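Local coordinates for hypothetical protein Atu2327 (Agrobacterium tumefaciens, PDB 2O8I) that is of unknown function but probably decarboxylates 2-oxo-4-hydroxy-4-carboxy-5-ureidoimidazoline (OHCU) in the breakdown of urate to allantoin, at residues 46-51 against 149-154. Residues are numbered along the deposited sequence; the frame is centred on the assembly and turned at random.
Sequences AQFRVA and QVEKIA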
ATOM      1  N   ALA A  46     -15.998   5.890 -13.980  1.00 38.43           N
ATOM      2  CA  ALA A  46     -16.763   7.018 -14.460  1.00 38.82           C
ATOM      3  C   ALA A  46     -16.329   8.306 -13.784  1.00 39.07           C
ATOM      4  O   ALA A  46     -16.104   9.306 -14.466  1.00 39.95           O
ATOM      5  CB  ALA A  46     -18.261   6.796 -14.300  1.00 38.75           C
ATOM      6  N   GLN A  47     -16.191   8.301 -12.465  1.00 39.24           N
ATOM      7  CA  GLN A  47     -15.717   9.504 -11.795  1.00 39.82           C
ATOM      8  C   GLN A  47     -14.250   9.820 -12.119  1.00 40.93           C
ATOM      9  O   GLN A  47     -13.854  10.997 -12.155  1.00 41.92           O
ATOM     10  CB  GLN A  47     -15.883   9.406 -10.289  1.00 38.92           C
ATOM     11  CG  GLN A  47     -17.266   9.187  -9.805  1.00 40.16           C
ATOM     12  CD  GLN A  47     -18.246  10.223 -10.328  1.00 41.31           C
ATOM     13  OE1 GLN A  47     -19.346   9.872 -10.714  1.00 40.08           O
ATOM     14  NE2 GLN A  47     -17.846  11.498 -10.343  1.00 41.61           N
ATOM     15  N   PHE A  48     -13.437   8.789 -12.314  1.00 41.39           N
ATOM     16  CA  PHE A  48     -12.026   8.999 -12.570  1.00 42.57           C
ATOM     17  C   PHE A  48     -11.885   9.644 -13.934  1.00 43.73           C
ATOM     18  O   PHE A  48     -11.009  10.492 -14.151  1.00 44.01           O
ATOM     19  CB  PHE A  48     -11.314   7.647 -12.566  1.00 42.34           C
ATOM     20  CG  PHE A  48      -9.846   7.700 -12.895  1.00 41.57           C
ATOM     21  CD1 PHE A  48      -8.987   8.553 -12.222  1.00 42.04           C
ATOM     22  CD2 PHE A  48      -9.315   6.843 -13.850  1.00 40.90           C
ATOM     23  CE1 PHE A  48      -7.619   8.556 -12.508  1.00 41.62           C
ATOM     24  CE2 PHE A  48      -7.948   6.836 -14.145  1.00 40.36           C
ATOM     25  CZ  PHE A  48      -7.100   7.690 -13.475  1.00 40.61           C
ATOM     26  N   ARG A  49     -12.742   9.232 -14.860  1.00 44.12           N
ATOM     27  CA  ARG A  49     -12.657   9.740 -16.202  1.00 45.27           C
ATOM     28  C   ARG A  49     -13.114  11.175 -16.332  1.00 45.48           C
ATOM     29  O   ARG A  49     -12.725  11.860 -17.249  1.00 46.31           O
ATOM     30  CB  ARG A  49     -13.462   8.865 -17.128  1.00 45.15           C
ATOM     31  CG  ARG A  49     -12.619   7.818 -17.708  1.00 47.13           C
ATOM     32  CD  ARG A  49     -13.428   6.585 -17.928  1.00 51.35           C
ATOM     33  NE  ARG A  49     -12.535   5.516 -18.321  1.00 52.79           N
ATOM     34  CZ  ARG A  49     -12.870   4.509 -19.110  1.00 53.44           C
ATOM     35  NH1 ARG A  49     -14.088   4.412 -19.607  1.00 51.02           N
ATOM     36  NH2 ARG A  49     -11.961   3.602 -19.401  1.00 54.69           N
ATOM     37  N   VAL A  50     -13.931  11.627 -15.405  1.00 45.73           N
ATOM     38  CA  VAL A  50     -14.606  12.897 -15.541  1.00 46.29           C
ATOM     39  C   VAL A  50     -13.986  13.963 -14.643  1.00 45.92           C
ATOM     40  O   VAL A  50     -14.374  15.118 -14.677  1.00 45.62           O
ATOM     41  CB  VAL A  50     -16.135  12.676 -15.314  1.00 46.82           C
ATOM     42  CG1 VAL A  50     -16.689  13.428 -14.086  1.00 46.52           C
ATOM     43  CG2 VAL A  50     -16.892  12.953 -16.610  1.00 46.60           C
ATOM     44  N   ALA A  51     -13.009  13.536 -13.850  1.00 46.04           N
ATOM     45  CA  ALA A  51     -12.245  14.374 -12.934  1.00 45.88           C
ATOM     46  C   ALA A  51     -11.350  15.285 -13.764  1.00 45.91           C
ATOM     47  O   ALA A  51     -11.089  14.986 -14.921  1.00 46.15           O
ATOM     48  CB  ALA A  51     -11.414  13.491 -12.032  1.00 45.59           C
ATOM     49  N   GLN A 149      -3.682   1.887 -16.658  1.00 41.50           N
ATOM     50  CA  GLN A 149      -3.200   0.912 -15.710  1.00 40.88           C
ATOM     51  C   GLN A 149      -3.850   1.070 -14.323  1.00 40.90           C
ATOM     52  O   GLN A 149      -4.158   0.084 -13.667  1.00 41.23           O
ATOM     53  CB  GLN A 149      -1.663   0.972 -15.607  1.00 40.03           C
ATOM     54  CG  GLN A 149      -0.954   0.411 -16.856  1.00 38.61           C
ATOM     55  CD  GLN A 149      -1.216  -1.072 -17.110  1.00 36.88           C
ATOM     56  OE1 GLN A 149      -0.875  -1.951 -16.298  1.00 38.84           O
ATOM     57  NE2 GLN A 149      -1.816  -1.357 -18.225  1.00 31.95           N
ATOM     58  N   VAL A 150      -4.032   2.308 -13.888  1.00 40.38           N
ATOM     59  CA  VAL A 150      -4.688   2.622 -12.636  1.00 40.46           C
ATOM     60  C   VAL A 150      -6.120   2.032 -12.635  1.00 41.55           C
ATOM     61  O   VAL A 150      -6.619   1.538 -11.616  1.00 41.87           O
ATOM     62  CB  VAL A 150      -4.693   4.149 -12.395  1.00 40.03           C
ATOM     63  CG1 VAL A 150      -5.860   4.551 -11.562  1.00 39.26           C
ATOM     64  CG2 VAL A 150      -3.436   4.560 -11.703  1.00 38.20           C
ATOM     65  N   GLU A 151      -6.734   2.002 -13.796  1.00 41.93           N
ATOM     66  CA  GLU A 151      -8.072   1.507 -13.895  1.00 43.44           C
ATOM     67  C   GLU A 151      -8.365  -0.001 -13.863  1.00 43.61           C
ATOM     68  O   GLU A 151      -9.182  -0.444 -13.050  1.00 44.97           O
ATOM     69  CB  GLU A 151      -8.752   2.035 -15.182  1.00 42.02           C
ATOM     70  CG  GLU A 151      -9.119   3.508 -15.189  1.00 44.33           C
ATOM     71  CD  GLU A 151      -9.950   3.942 -16.434  1.00 45.85           C
ATOM     72  OE1 GLU A 151     -10.241   3.105 -17.346  1.00 48.50           O
ATOM     73  OE2 GLU A 151     -10.309   5.148 -16.505  1.00 49.41           O
ATOM     74  N   LYS A 152      -7.731  -0.835 -14.676  1.00 42.96           N
ATOM     75  CA  LYS A 152      -6.843  -1.874 -14.339  1.00 41.64           C
ATOM     76  C   LYS A 152      -6.613  -2.384 -12.961  1.00 41.16           C
ATOM     77  O   LYS A 152      -7.146  -3.437 -12.609  1.00 41.63           O
ATOM     78  CB  LYS A 152      -5.782  -2.185 -15.359  1.00 43.03           C
ATOM     79  CG  LYS A 152      -6.163  -3.414 -16.146  1.00 44.94           C
ATOM     80  CD  LYS A 152      -4.936  -4.352 -16.393  1.00 50.13           C
ATOM     81  CE  LYS A 152      -5.267  -5.605 -17.307  1.00 49.28           C
ATOM     82  NZ  LYS A 152      -4.047  -6.455 -17.603  1.00 49.31           N
ATOM     83  N   ILE A 153      -5.808  -1.676 -12.192  1.00 38.98           N
ATOM     84  CA  ILE A 153      -5.576  -2.045 -10.844  1.00 36.26           C
ATOM     85  C   ILE A 153      -6.899  -1.954 -10.031  1.00 35.19           C
ATOM     86  O   ILE A 153      -7.207  -2.844  -9.211  1.00 34.05           O
ATOM     87  CB  ILE A 153      -4.453  -1.199 -10.322  1.00 35.83           C
ATOM     88  CG1 ILE A 153      -3.165  -1.663 -11.041  1.00 37.01           C
ATOM     89  CG2 ILE A 153      -4.380  -1.331  -8.816  1.00 32.75           C
ATOM     90  CD1 ILE A 153      -2.020  -0.634 -11.141  1.00 35.65           C
ATOM     91  N   ALA A 154      -7.694  -0.922 -10.314  1.00 33.30           N
ATOM     92  CA  ALA A 154      -8.982  -0.746  -9.644  1.00 32.51           C
ATOM     93  C   ALA A 154      -9.812  -2.002  -9.845  1.00 31.69           C
ATOM     94  O   ALA A 154     -10.397  -2.550  -8.874  1.00 31.09           O
ATOM     95  CB  ALA A 154      -9.749   0.536 -10.157  1.00 32.57           C
TER
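With CG of E151 anti to its carbonyl carbon (chi1 -72°) and the chain extended beyond CG, the carboxylate reaches from helix 139-161 to the guanidinium of R49, while F48, its ring anti to the backbone N at chi1 177°, extends toward the same glutamate. R49 takes hold of E151 side-on, one nitrogen to each oxygen: NE donates to OE2 at 2.9 Å and NH2 to OE1 at 2.7 Å, both on the syn side of the carboxylate. The guanidinium and carboxylate planes are turned 42° from each other, and both oxygens are tilted out of the guanidinium plane. OE2 also lies at the edge of the F48 ring, near its plane, by CD2 (3.3 Å), so it meets the rim of the ring and not a face. On the buried side, F48 CZ packs on V150 CG1 at 3.9 Å. The contact joins two helices of the all-helical OHCU decarboxylase fold, helix 37-50 near its C-terminal end and helix 139-161 in mid-course; over 46-50 and 149-154 they run nearly antiparallel, their axes 11.6 Å apart at closest approach, a separation spanned by these long side chains. R49 lies on the exposed side, whereas F48 and V150 are buried, both touching V59 of helix 53-62 and F15. R56 makes a cation-pi contact with F48, and its NH1 is hydrogen-bonded to the F48 carbonyl oxygen. A further tie between the two helices comes from H41, whose NE2 is hydrogen-bonded to the backbone O of E151.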